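Local coordinates for protein CD160 antigen (Homo sapiens, PDB 6NGG) that acts as an immune-cell receptor that engages MHC class I molecules and TNFRSF14 and delivers stimulatory or inhibitory signals, here represented by its immunoglobulin-like domain, at residues 4-9 with 85-90; 18-23 with 67-72. The protein carries 1 engineered substitution. All coordinates share one frame; numbering follows the deposited sequence.

Interaction 1 of 2, residues 4-9 with 85-90; sequences ITSSAS and YQCCAR
Apolar packing carries most of the contact between residues 4-9 and 85-90, and Ile4 supplies most of it. Its two branches divide the work: CG2, anti to the backbone N, rests against Cys87 CB at 3.8 Å, while the longer CG1 arm, extended at chi2 (-172°), carries CD1 over the backbone to 3.4 Å from Ala89 N. The same methyl meets Ala89 CB at 3.9 Å. A branched residue suits this place because it reaches along the facing strand, and the small Ala89 lets the methyl come close to the main chain. Strands 3-11 and 83-91 belong to the two opposed sheets of an immunoglobulin sandwich, so no hydrogen bond joins them directly; their axes approach to 7.6 Å, and side chains fill the interval. Cys87 is half of the disulfide across this core, with Cys19 of strand 14-22 as its partner. The polar part is small and lies beside the disulfide. Ser6 OG, held beside its own backbone N (chi1 -64°), lies 3.4 Å from Cys87 SG. A water hydrogen-bonds to Ser6 OG at 2.7 Å and accepts from Cys87 N at 2.9 Å, so it ties that backbone N-H to the serine hydroxyl, bridging the sheets.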
ATOM      1  N   ILE A   4      -8.335   5.244   0.801  1.00 15.26           N
ATOM      2  CA  ILE A   4      -7.227   4.404   0.275  1.00 16.74           C
ATOM      3  C   ILE A   4      -7.809   3.207  -0.404  1.00 16.13           C
ATOM      4  O   ILE A   4      -8.648   2.582   0.189  1.00 14.80           O
ATOM      5  CB  ILE A   4      -6.320   3.863   1.397  1.00 20.50           C
ATOM      6  CG1 ILE A   4      -5.905   4.945   2.342  1.00 24.22           C
ATOM      7  CG2 ILE A   4      -5.071   3.243   0.779  1.00 21.29           C
ATOM      8  CD1 ILE A   4      -4.847   4.468   3.338  1.00 27.96           C
ATOM      9  N   THR A   5      -7.417   2.907  -1.649  1.00 14.17           N
ATOM     10  CA  THR A   5      -7.871   1.747  -2.340  1.00 15.36           C
ATOM     11  C   THR A   5      -6.712   0.779  -2.498  1.00 14.06           C
ATOM     12  O   THR A   5      -5.527   1.192  -2.507  1.00 14.62           O
ATOM     13  CB  THR A   5      -8.467   2.085  -3.710  1.00 15.84           C
ATOM     14  OG1 THR A   5      -7.513   2.760  -4.522  1.00 14.18           O
ATOM     15  CG2 THR A   5      -9.665   2.943  -3.529  1.00 15.84           C
ATOM     16  N   SER A   6      -7.049  -0.480  -2.622  1.00 13.46           N
ATOM     17  CA  SER A   6      -6.058  -1.565  -2.684  1.00 16.24           C
ATOM     18  C   SER A   6      -6.218  -2.376  -3.947  1.00 16.80           C
ATOM     19  O   SER A   6      -7.328  -2.605  -4.411  1.00 16.89           O
ATOM     20  CB  SER A   6      -6.233  -2.480  -1.533  1.00 16.52           C
ATOM     21  OG  SER A   6      -5.967  -1.735  -0.395  1.00 20.14           O
ATOM     22  N   SER A   7      -5.107  -2.731  -4.548  1.00 16.88           N
ATOM     23  CA  SER A   7      -5.134  -3.554  -5.729  1.00 14.95           C
ATOM     24  C   SER A   7      -3.860  -4.393  -5.895  1.00 15.42           C
ATOM     25  O   SER A   7      -2.907  -4.319  -5.089  1.00 14.70           O
ATOM     26  CB  SER A   7      -5.368  -2.658  -6.955  1.00 15.22           C
ATOM     27  OG  SER A   7      -4.328  -1.728  -7.110  1.00 16.82           O
ATOM     28  N   ALA A   8      -3.840  -5.216  -6.943  1.00 13.57           N
ATOM     29  CA  ALA A   8      -2.712  -6.124  -7.172  1.00 14.43           C
ATOM     30  C   ALA A   8      -2.604  -6.417  -8.653  1.00 14.44           C
ATOM     31  O   ALA A   8      -3.614  -6.367  -9.321  1.00 16.00           O
ATOM     32  CB  ALA A   8      -2.946  -7.376  -6.382  1.00 13.71           C
ATOM     33  N   SER A   9      -1.374  -6.565  -9.179  1.00 14.31           N
ATOM     34  CA  SER A   9      -1.102  -6.956 -10.533  1.00 14.69           C
ATOM     35  C   SER A   9       0.029  -8.011 -10.465  1.00 16.78           C
ATOM     36  O   SER A   9       0.737  -8.106  -9.448  1.00 17.60           O
ATOM     37  CB  SER A   9      -0.692  -5.732 -11.411  1.00 15.12           C
ATOM     38  OG  SER A   9       0.603  -5.270 -11.042  1.00 17.05           O
ATOM     39  N   TYR A  85      -2.841  -8.503   4.734  1.00 12.24           N
ATOM     40  CA  TYR A  85      -2.205  -7.234   4.481  1.00 13.42           C
ATOM     41  C   TYR A  85      -3.193  -6.063   4.572  1.00 12.94           C
ATOM     42  O   TYR A  85      -4.378  -6.212   4.382  1.00 14.52           O
ATOM     43  CB  TYR A  85      -1.610  -7.234   3.065  1.00 14.03           C
ATOM     44  CG  TYR A  85      -0.462  -8.193   2.795  1.00 14.79           C
ATOM     45  CD1 TYR A  85      -0.692  -9.574   2.550  1.00 14.33           C
ATOM     46  CD2 TYR A  85       0.840  -7.758   2.777  1.00 15.02           C
ATOM     47  CE1 TYR A  85       0.360 -10.436   2.260  1.00 13.90           C
ATOM     48  CE2 TYR A  85       1.902  -8.624   2.463  1.00 16.41           C
ATOM     49  CZ  TYR A  85       1.650  -9.987   2.256  1.00 15.56           C
ATOM     50  OH  TYR A  85       2.683 -10.876   1.966  1.00 15.56           O
ATOM     51  N   GLN A  86      -2.655  -4.886   4.812  1.00 13.62           N
ATOM     52  CA  GLN A  86      -3.432  -3.665   4.854  1.00 15.55           C
ATOM     53  C   GLN A  86      -2.571  -2.504   4.443  1.00 14.12           C
ATOM     54  O   GLN A  86      -1.438  -2.358   4.928  1.00 11.94           O
ATOM     55  CB  GLN A  86      -3.984  -3.438   6.261  1.00 15.75           C
ATOM     56  CG  GLN A  86      -5.011  -2.311   6.294  1.00 15.76           C
ATOM     57  CD  GLN A  86      -5.605  -2.014   7.658  1.00 14.95           C
ATOM     58  OE1 GLN A  86      -6.815  -1.712   7.724  1.00 17.94           O
ATOM     59  NE2 GLN A  86      -4.817  -2.081   8.727  1.00 12.59           N
ATOM     60  N   CYS A  87      -3.143  -1.708   3.555  1.00 14.35           N
ATOM     61  CA  CYS A  87      -2.626  -0.383   3.143  1.00 15.47           C
ATOM     62  C   CYS A  87      -3.098   0.660   4.168  1.00 16.49           C
ATOM     63  O   CYS A  87      -4.305   0.728   4.486  1.00 16.66           O
ATOM     64  CB  CYS A  87      -3.221   0.024   1.789  1.00 16.45           C
ATOM     65  SG  CYS A  87      -2.722  -1.009   0.362  1.00 21.43           S
ATOM     66  N   CYS A  88      -2.181   1.541   4.595  1.00 17.20           N
ATOM     67  CA  CYS A  88      -2.513   2.636   5.478  1.00 18.77           C
ATOM     68  C   CYS A  88      -1.837   3.939   5.063  1.00 17.31           C
ATOM     69  O   CYS A  88      -0.871   3.957   4.297  1.00 16.75           O
ATOM     70  CB  CYS A  88      -2.107   2.221   6.910  1.00 22.01           C
ATOM     71  SG  CYS A  88      -3.170   0.854   7.510  1.00 30.42           S
ATOM     72  N   ALA A  89      -2.348   5.048   5.561  1.00 15.23           N
ATOM     73  CA  ALA A  89      -1.627   6.315   5.389  1.00 14.24           C
ATOM     74  C   ALA A  89      -1.865   7.232   6.561  1.00 15.06           C
ATOM     75  O   ALA A  89      -2.931   7.164   7.211  1.00 14.00           O
ATOM     76  CB  ALA A  89      -1.966   6.968   4.055  1.00 13.99           C
ATOM     77  N   ARG A  90      -0.905   8.113   6.800  1.00 17.01           N
ATOM     78  CA  ARG A  90      -0.906   8.969   7.932  1.00 19.13           C
ATOM     79  C   ARG A  90      -0.421  10.352   7.602  1.00 18.92           C
ATOM     80  O   ARG A  90       0.654  10.505   7.017  1.00 13.30           O
ATOM     81  CB  ARG A  90      -0.037   8.367   9.059  1.00 21.36           C
ATOM     82  CG  ARG A  90      -0.188   9.224  10.308  1.00 27.81           C
ATOM     83  CD  ARG A  90       0.674   8.808  11.470  1.00 36.00           C
ATOM     84  NE  ARG A  90       2.069   8.939  11.064  1.00 43.03           N
ATOM     85  CZ  ARG A  90       3.054   8.156  11.495  1.00 42.30           C
ATOM     86  NH1 ARG A  90       2.808   7.185  12.396  1.00 40.81           N
ATOM     87  NH2 ARG A  90       4.290   8.356  11.023  1.00 38.58           N
TER
HETATM   88  O   HOH W   1      -5.618  -2.300   2.270  1.00 13.98           O

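Interaction 2 of 2, residues 18-23 with 67-72; sequences ICTVWH and SSQLMF
Strands 14-22 and 67-74 are antiparallel neighbours in the three-stranded sheet of the immunoglobulin sandwich, and residues 18-22 pair with 67-71 in continuous register. Two hydrogen-bonded pairs hold the backbones. Leu70 N to Cys19 O (2.8 Å) is almost straight at 175°, and Cys19 N donates back to Leu70 O; Val21 and Ser68 exchange the same two bonds, more bent.

Side chains alternate between faces. Cys19, Val21, Ser68 and Leu70 turn into the sandwich, apolar or small as an interior requires. On the other face, Ile18 lies beside Met71, whose chain bends at chi3 (-63°) to bring CE within 3.7 Å of Ile18 CD1. Ile18 CG2 meets Gln69 CG at 3.5 Å, so the aliphatic stem of the glutamine does the packing. Farther along this face, Ser67 CB forms a CH-pi contact over the six-membered ring of Trp22, 3.9 Å from its centroid, and Thr20 CG2 lies on the same side of the indole, toward its NE1 rim; Thr5 OG1 takes up the indole NE1.

His23, past the strand end, has CG in the crowded position between backbone N and carbonyl carbon (chi1 51°). This swings the imidazole back over Ser67 N and sets NE2 2.9 Å from Ser68 OG, a hydrogen bond at the ring edge. Arg56 also bonds to Ser68 OG, and its nearby charge might disfavour a protonated His23.

Strand 3-11 flanks 14-22 on the side away from 67-74, while the engineered Met33 of strand 31-37 in the opposing sheet packs against Val21 and Ser68.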
ATOM      1  N   ILE A  18      -0.530  -2.989  -4.433  1.00 16.84           N
ATOM      2  CA  ILE A  18      -0.683  -1.557  -4.737  1.00 16.89           C
ATOM      3  C   ILE A  18      -1.675  -0.853  -3.785  1.00 17.45           C
ATOM      4  O   ILE A  18      -2.832  -1.223  -3.653  1.00 17.32           O
ATOM      5  CB  ILE A  18      -1.066  -1.359  -6.201  1.00 18.88           C
ATOM      6  CG1 ILE A  18      -0.097  -2.167  -7.141  1.00 20.64           C
ATOM      7  CG2 ILE A  18      -1.141   0.106  -6.569  1.00 17.25           C
ATOM      8  CD1 ILE A  18      -0.614  -2.450  -8.527  1.00 22.75           C
ATOM      9  N   CYS A  19      -1.202   0.197  -3.149  1.00 15.27           N
ATOM     10  CA  CYS A  19      -2.008   1.061  -2.297  1.00 16.47           C
ATOM     11  C   CYS A  19      -2.132   2.469  -2.950  1.00 16.74           C
ATOM     12  O   CYS A  19      -1.121   2.999  -3.382  1.00 14.82           O
ATOM     13  CB  CYS A  19      -1.309   1.244  -1.007  1.00 20.34           C
ATOM     14  SG  CYS A  19      -0.915  -0.225  -0.032  1.00 22.91           S
ATOM     15  N   THR A  20      -3.350   3.029  -2.984  1.00 13.99           N
ATOM     16  CA  THR A  20      -3.637   4.290  -3.664  1.00 15.20           C
ATOM     17  C   THR A  20      -4.455   5.152  -2.758  1.00 13.25           C
ATOM     18  O   THR A  20      -5.549   4.749  -2.296  1.00 15.66           O
ATOM     19  CB  THR A  20      -4.365   4.079  -4.980  1.00 14.07           C
ATOM     20  OG1 THR A  20      -3.681   3.113  -5.689  1.00 17.26           O
ATOM     21  CG2 THR A  20      -4.399   5.343  -5.799  1.00 14.32           C
ATOM     22  N   VAL A  21      -3.857   6.240  -2.364  1.00 13.57           N
ATOM     23  CA  VAL A  21      -4.552   7.286  -1.653  1.00 15.19           C
ATOM     24  C   VAL A  21      -5.133   8.275  -2.642  1.00 14.76           C
ATOM     25  O   VAL A  21      -4.440   8.776  -3.471  1.00 14.05           O
ATOM     26  CB  VAL A  21      -3.585   8.057  -0.708  1.00 16.10           C
ATOM     27  CG1 VAL A  21      -4.309   9.174   0.005  1.00 15.66           C
ATOM     28  CG2 VAL A  21      -2.895   7.120   0.262  1.00 16.89           C
ATOM     29  N   TRP A  22      -6.408   8.552  -2.480  1.00 14.30           N
ATOM     30  CA  TRP A  22      -7.128   9.528  -3.257  1.00 15.00           C
ATOM     31  C   TRP A  22      -7.300  10.790  -2.411  1.00 15.93           C
ATOM     32  O   TRP A  22      -7.549  10.728  -1.179  1.00 15.99           O
ATOM     33  CB  TRP A  22      -8.492   9.003  -3.674  1.00 14.51           C
ATOM     34  CG  TRP A  22      -8.318   7.745  -4.512  1.00 14.96           C
ATOM     35  CD1 TRP A  22      -8.122   6.486  -4.060  1.00 15.96           C
ATOM     36  CD2 TRP A  22      -8.254   7.688  -5.921  1.00 14.24           C
ATOM     37  NE1 TRP A  22      -7.947   5.615  -5.107  1.00 15.74           N
ATOM     38  CE2 TRP A  22      -8.007   6.334  -6.272  1.00 16.82           C
ATOM     39  CE3 TRP A  22      -8.254   8.667  -6.940  1.00 14.90           C
ATOM     40  CZ2 TRP A  22      -7.806   5.920  -7.616  1.00 13.74           C
ATOM     41  CZ3 TRP A  22      -8.075   8.254  -8.277  1.00 14.79           C
ATOM     42  CH2 TRP A  22      -7.899   6.881  -8.599  1.00 14.61           C
ATOM     43  N   HIS A  23      -7.111  11.911  -3.073  1.00 15.68           N
ATOM     44  CA  HIS A  23      -7.059  13.201  -2.409  1.00 16.89           C
ATOM     45  C   HIS A  23      -7.382  14.306  -3.381  1.00 18.63           C
ATOM     46  O   HIS A  23      -7.276  14.140  -4.544  1.00 16.35           O
ATOM     47  CB  HIS A  23      -5.662  13.407  -1.841  1.00 17.33           C
ATOM     48  CG  HIS A  23      -4.531  13.184  -2.803  1.00 16.06           C
ATOM     49  ND1 HIS A  23      -4.173  14.097  -3.761  1.00 16.37           N
ATOM     50  CD2 HIS A  23      -3.596  12.198  -2.854  1.00 16.41           C
ATOM     51  CE1 HIS A  23      -3.113  13.651  -4.422  1.00 17.28           C
ATOM     52  NE2 HIS A  23      -2.720  12.519  -3.848  1.00 16.12           N
ATOM     53  N   SER A  67      -4.394  11.550  -6.849  1.00 13.41           N
ATOM     54  CA  SER A  67      -3.984  10.318  -6.235  1.00 13.96           C
ATOM     55  C   SER A  67      -2.465  10.107  -6.065  1.00 15.23           C
ATOM     56  O   SER A  67      -1.639  10.684  -6.703  1.00 14.55           O
ATOM     57  CB  SER A  67      -4.591   9.112  -7.030  1.00 14.47           C
ATOM     58  OG  SER A  67      -3.949   9.038  -8.301  1.00 14.71           O
ATOM     59  N   SER A  68      -2.143   9.212  -5.157  1.00 15.05           N
ATOM     60  CA  SER A  68      -0.750   8.880  -4.902  1.00 15.32           C
ATOM     61  C   SER A  68      -0.648   7.389  -4.701  1.00 15.74           C
ATOM     62  O   SER A  68      -1.450   6.841  -3.906  1.00 13.78           O
ATOM     63  CB  SER A  68      -0.326   9.577  -3.608  1.00 16.06           C
ATOM     64  OG  SER A  68      -0.225  11.001  -3.740  1.00 14.77           O
ATOM     65  N   GLN A  69       0.403   6.767  -5.259  1.00 16.06           N
ATOM     66  CA  GLN A  69       0.485   5.330  -5.253  1.00 16.77           C
ATOM     67  C   GLN A  69       1.719   4.803  -4.567  1.00 17.22           C
ATOM     68  O   GLN A  69       2.805   5.372  -4.740  1.00 15.24           O
ATOM     69  CB  GLN A  69       0.429   4.809  -6.665  1.00 19.82           C
ATOM     70  CG  GLN A  69       0.301   3.310  -6.758  1.00 22.74           C
ATOM     71  CD  GLN A  69       0.528   2.849  -8.179  1.00 26.55           C
ATOM     72  OE1 GLN A  69      -0.392   2.904  -9.016  1.00 28.93           O
ATOM     73  NE2 GLN A  69       1.751   2.369  -8.465  1.00 26.79           N
ATOM     74  N   LEU A  70       1.531   3.716  -3.817  1.00 15.28           N
ATOM     75  CA  LEU A  70       2.652   2.898  -3.265  1.00 15.06           C
ATOM     76  C   LEU A  70       2.581   1.487  -3.824  1.00 16.20           C
ATOM     77  O   LEU A  70       1.521   0.858  -3.810  1.00 15.04           O
ATOM     78  CB  LEU A  70       2.609   2.838  -1.784  1.00 16.02           C
ATOM     79  CG  LEU A  70       3.414   1.755  -1.042  1.00 18.53           C
ATOM     80  CD1 LEU A  70       4.858   2.019  -1.286  1.00 21.57           C
ATOM     81  CD2 LEU A  70       3.185   1.824   0.422  1.00 19.66           C
ATOM     82  N   MET A  71       3.703   0.981  -4.332  1.00 15.56           N
ATOM     83  CA  MET A  71       3.715  -0.403  -4.909  1.00 17.50           C
ATOM     84  C   MET A  71       4.809  -1.193  -4.202  1.00 16.76           C
ATOM     85  O   MET A  71       5.966  -0.684  -4.067  1.00 15.61           O
ATOM     86  CB  MET A  71       3.858  -0.400  -6.430  1.00 19.03           C
ATOM     87  CG  MET A  71       4.043  -1.796  -7.048  1.00 21.01           C
ATOM     88  SD  MET A  71       4.347  -1.844  -8.832  1.00 19.92           S
ATOM     89  CE  MET A  71       2.819  -1.153  -9.264  1.00 22.09           C
ATOM     90  N   PHE A  72       4.402  -2.302  -3.578  1.00 15.89           N
ATOM     91  CA  PHE A  72       5.318  -3.229  -2.960  1.00 17.28           C
ATOM     92  C   PHE A  72       5.438  -4.433  -3.894  1.00 17.35           C
ATOM     93  O   PHE A  72       4.428  -5.054  -4.238  1.00 15.33           O
ATOM     94  CB  PHE A  72       4.801  -3.629  -1.608  1.00 18.80           C
ATOM     95  CG  PHE A  72       5.618  -4.675  -0.936  1.00 18.29           C
ATOM     96  CD1 PHE A  72       6.905  -4.384  -0.514  1.00 19.83           C
ATOM     97  CD2 PHE A  72       5.078  -5.937  -0.665  1.00 19.06           C
ATOM     98  CE1 PHE A  72       7.671  -5.319   0.163  1.00 20.67           C
ATOM     99  CE2 PHE A  72       5.863  -6.883  -0.006  1.00 20.14           C
ATOM    100  CZ  PHE A  72       7.169  -6.586   0.360  1.00 20.39           C
TER

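Overall arrangement
The centres of the two interactions lie about 7 Å apart within one V-type immunoglobulin-like domain. Interaction 2 joins neighbouring strands inside the three-stranded sheet, whereas interaction 1 spans from the outer strand of that sheet, 3-11, to strand 83-91 of the facing five-stranded one. The Cys19-Cys87 disulfide links them, one cysteine from each interaction, with SG atoms 2.0 Å apart; a probable hydrogen bond from Thr5 N to Thr20 O and packing of Ala89 against Val21 add to the junction. Along the chain, residues 18-23 and 67-72 fall between 4-9 and 85-90, so interaction 2 is nested within interaction 1. In-sheet pairing and sheet-to-sheet packing thus converge on the disulfide-bonded core.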